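Local coordinates for protein AHL synthase (Burkholderia glumae, PDB 3P2H) that probably makes N-acyl-homoserine lactone quorum-sensing signals from acyl-ACP and S-adenosyl-L-methionine, releasing methylthioadenosine, at residues C67-P72 with E99-A104. The protein carries 3 engineered substitutions. Numbering follows the deposited sequence.
Sequences CARLLP and ELSRFA. With NOO (N-(3-oxocyclohex-1-en-1-yl)octanamide), chain C; MTA (5'-deoxy-5'-methylthioadenosine), chain B.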
loop_
_atom_site.group_PDB
_atom_site.type_symbol
_atom_site.label_atom_id
_atom_site.label_comp_id
_atom_site.label_asym_id
_atom_site.label_seq_id
_atom_site.Cartn_x
_atom_site.Cartn_y
_atom_site.Cartn_z
ATOM N N CYS A 67 -1.816 5.958 5.174
ATOM C CA CYS A 67 -1.544 4.580 5.560
ATOM C C CYS A 67 -1.128 3.719 4.377
ATOM O O CYS A 67 -1.317 4.092 3.219
ATOM C CB CYS A 67 -2.768 3.951 6.237
ATOM S SG CYS A 67 -4.220 3.680 5.175
ATOM N N ALA A 68 -0.552 2.566 4.688
ATOM C CA ALA A 68 -0.126 1.616 3.676
ATOM C C ALA A 68 0.086 0.270 4.347
ATOM O O ALA A 68 0.407 0.197 5.533
ATOM C CB ALA A 68 1.156 2.080 3.007
ATOM N N ARG A 69 -0.117 -0.790 3.580
ATOM C CA ARG A 69 0.041 -2.144 4.080
ATOM C C ARG A 69 1.026 -2.872 3.179
ATOM O O ARG A 69 0.927 -2.787 1.958
ATOM C CB ARG A 69 -1.316 -2.860 4.069
ATOM C CG ARG A 69 -1.269 -4.285 4.563
ATOM C CD ARG A 69 -2.654 -4.800 4.915
ATOM N NE ARG A 69 -3.469 -5.101 3.743
ATOM C CZ ARG A 69 -4.714 -5.558 3.806
ATOM N NH1 ARG A 69 -5.284 -5.754 4.986
ATOM N NH2 ARG A 69 -5.377 -5.845 2.697
ATOM N N LEU A 70 1.981 -3.567 3.788
ATOM C CA LEU A 70 2.983 -4.318 3.039
ATOM C C LEU A 70 2.940 -5.791 3.427
ATOM O O LEU A 70 2.933 -6.130 4.611
ATOM C CB LEU A 70 4.384 -3.754 3.305
ATOM C CG LEU A 70 4.683 -2.398 2.653
ATOM C CD1 LEU A 70 6.001 -1.852 3.167
ATOM C CD2 LEU A 70 4.732 -2.568 1.150
ATOM N N LEU A 71 2.903 -6.659 2.421
ATOM C CA LEU A 71 2.865 -8.102 2.635
ATOM C C LEU A 71 3.828 -8.803 1.694
ATOM O O LEU A 71 3.977 -8.403 0.548
ATOM C CB LEU A 71 1.459 -8.648 2.373
ATOM C CG LEU A 71 0.313 -8.252 3.305
ATOM C CD1 LEU A 71 -1.007 -8.695 2.681
ATOM C CD2 LEU A 71 0.520 -8.888 4.677
ATOM N N PRO A 72 4.501 -9.861 2.171
ATOM C CA PRO A 72 5.433 -10.585 1.305
ATOM C C PRO A 72 4.597 -11.491 0.405
ATOM O O PRO A 72 3.592 -12.045 0.851
ATOM C CB PRO A 72 6.278 -11.375 2.301
ATOM C CG PRO A 72 5.288 -11.713 3.369
ATOM C CD PRO A 72 4.511 -10.412 3.539
ATOM N N GLU A 99 3.655 -7.075 -1.700
ATOM C CA GLU A 99 2.427 -6.434 -2.147
ATOM C C GLU A 99 2.093 -5.194 -1.333
ATOM O O GLU A 99 2.107 -5.221 -0.100
ATOM C CB GLU A 99 1.229 -7.384 -2.062
ATOM C CG GLU A 99 -0.070 -6.689 -2.465
ATOM C CD GLU A 99 -1.314 -7.442 -2.049
ATOM O OE1 GLU A 99 -1.457 -7.717 -0.845
ATOM O OE2 GLU A 99 -2.151 -7.747 -2.922
ATOM N N LEU A 100 1.778 -4.114 -2.038
ATOM C CA LEU A 100 1.402 -2.862 -1.400
ATOM C C LEU A 100 -0.112 -2.747 -1.521
ATOM O O LEU A 100 -0.649 -2.821 -2.622
ATOM C CB LEU A 100 2.073 -1.682 -2.113
ATOM C CG LEU A 100 1.739 -0.283 -1.585
ATOM C CD1 LEU A 100 2.157 -0.170 -0.127
ATOM C CD2 LEU A 100 2.449 0.772 -2.430
ATOM N N SER A 101 -0.800 -2.599 -0.392
ATOM C CA SER A 101 -2.255 -2.465 -0.402
ATOM C C SER A 101 -2.711 -1.419 0.615
ATOM O O SER A 101 -1.894 -0.856 1.336
ATOM C CB SER A 101 -2.925 -3.810 -0.098
ATOM O OG SER A 101 -2.497 -4.324 1.147
ATOM N N ARG A 102 -4.018 -1.171 0.667
ATOM C CA ARG A 102 -4.587 -0.190 1.582
ATOM C C ARG A 102 -3.679 1.036 1.653
ATOM O O ARG A 102 -3.235 1.444 2.726
ATOM C CB ARG A 102 -4.770 -0.801 2.977
ATOM C CG ARG A 102 -5.826 -1.908 3.055
ATOM C CD ARG A 102 -7.217 -1.402 2.666
ATOM N NE ARG A 102 -8.281 -2.325 3.063
ATOM C CZ ARG A 102 -8.532 -3.498 2.483
ATOM N NH1 ARG A 102 -9.521 -4.260 2.931
ATOM N NH2 ARG A 102 -7.804 -3.910 1.449
ATOM N N PHE A 103 -3.406 1.611 0.489
ATOM C CA PHE A 103 -2.546 2.778 0.380
ATOM C C PHE A 103 -3.403 4.027 0.219
ATOM O O PHE A 103 -4.210 4.117 -0.700
ATOM C CB PHE A 103 -1.619 2.631 -0.829
ATOM C CG PHE A 103 -0.612 3.736 -0.965
ATOM C CD1 PHE A 103 0.546 3.737 -0.202
ATOM C CD2 PHE A 103 -0.821 4.776 -1.871
ATOM C CE1 PHE A 103 1.485 4.754 -0.338
ATOM C CE2 PHE A 103 0.117 5.802 -2.012
ATOM C CZ PHE A 103 1.272 5.788 -1.244
ATOM N N ALA A 104 -3.217 4.990 1.115
ATOM C CA ALA A 104 -3.984 6.227 1.066
ATOM C C ALA A 104 -3.245 7.373 1.750
ATOM O O ALA A 104 -2.433 7.156 2.655
ATOM C CB ALA A 104 -5.336 6.016 1.733
HETATM C C1 NOO C . -6.623 5.984 -3.422
HETATM O O1 NOO C . -6.703 6.823 -4.314
HETATM C C2 NOO C . -5.793 4.714 -3.569
HETATM C C3 NOO C . -6.136 3.520 -2.920
HETATM C C4 NOO C . -7.264 3.582 -1.869
HETATM C C5 NOO C . -7.401 4.971 -1.127
HETATM C C6 NOO C . -7.419 6.193 -2.096
HETATM N N7 NOO C . -5.522 2.219 -3.163
HETATM C C8 NOO C . -5.056 1.160 -2.341
HETATM O O8 NOO C . -5.712 0.626 -1.453
HETATM C C9 NOO C . -3.630 0.603 -2.549
HETATM C C10 NOO C . -2.820 0.984 -3.816
HETATM C C11 NOO C . -1.831 -0.161 -4.164
HETATM C C12 NOO C . -0.471 0.360 -4.663
HETATM C C13 NOO C . 0.436 -0.804 -5.117
HETATM C C14 NOO C . 1.374 -0.379 -6.263
HETATM C C15 NOO C . 2.429 -1.449 -6.556
HETATM C CS MTA B . -8.500 -2.875 -4.054
HETATM S "S5'" MTA B . -9.747 -2.603 -5.348
HETATM C "C5'" MTA B . -11.191 -2.132 -4.347
HETATM C "C4'" MTA B . -12.133 -3.312 -4.099
HETATM O "O4'" MTA B . -11.394 -4.319 -3.352
HETATM C "C2'" MTA B . -13.112 -3.644 -1.915
HETATM O "O2'" MTA B . -14.314 -3.920 -1.189
HETATM C "C3'" MTA B . -13.314 -2.833 -3.243
HETATM O "O3'" MTA B . -14.540 -3.237 -3.867
HETATM C "C1'" MTA B . -12.339 -4.883 -2.405
HETATM N N9 MTA B . -11.580 -5.540 -1.320
HETATM C C8 MTA B . -10.585 -4.991 -0.547
HETATM N N7 MTA B . -10.131 -5.852 0.312
HETATM C C5 MTA B . -10.801 -7.022 0.152
HETATM C C6 MTA B . -10.757 -8.312 0.780
HETATM N N6 MTA B . -9.864 -8.552 1.808
HETATM N N1 MTA B . -11.612 -9.295 0.343
HETATM C C2 MTA B . -12.502 -9.081 -0.671
HETATM N N3 MTA B . -12.552 -7.857 -1.274
HETATM C C4 MTA B . -11.749 -6.829 -0.911
#
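A beta bulge in the central sheet of the autoinducer synthase fold lies where Leu-100 to Ala-104 meet the inhibitor and Arg-102 meets methylthioadenosine. Strand 67-72 runs antiparallel to the broken strand 99-104, with Leu-71 and Glu-99, Arg-69 and Ser-101, and Cys-67 and Ala-104 as hydrogen-bonded pairs; one extra residue on the second strand, at Arg-102, shifts the register between the last two pairs. Arg-102 has positive phi and psi here, and the chain turns a corner. Its neighbour Phe-103 N makes a weak hydrogen bond to the inhibitor's amide O8 (3.2 Å), while Leu-100 CB touches acyl-chain carbon C13 at 3.5 Å.

On the face shared by Arg-69 and Ser-101, Arg-69 CG is anti to the backbone N and the chain bends at chi3 (74°), bringing NE to Ser-101 OG in a nearly straight bond (168°), 2.9 Å long and in the guanidinium plane. Arg-102 CG lies 3.8 Å above the centre of that guanidinium. The two arginine side chains run alongside each other, their planes 49° apart, with Arg-69 NH2 3.3 Å from Arg-102 NH2. Salt bridges from both to Asp-45, and from Arg-102 to Glu-43, probably offset this repulsion. Arg-102 NH1 and NH2 both reach adenine N7 of methylthioadenosine through weak bonds.

On the other face, Leu-70 CD2 meets Leu-100 CD1 (3.7 Å), and Ala-68 CB sits at the edge of the Phe-103 ring. Helix 120-133 packs over this apolar side through Met-123 and Cys-130, helix 13-30 touches Cys-67 and Arg-102 on the opposite face, and strands 53-58 and 138-144 continue the sheet on either side.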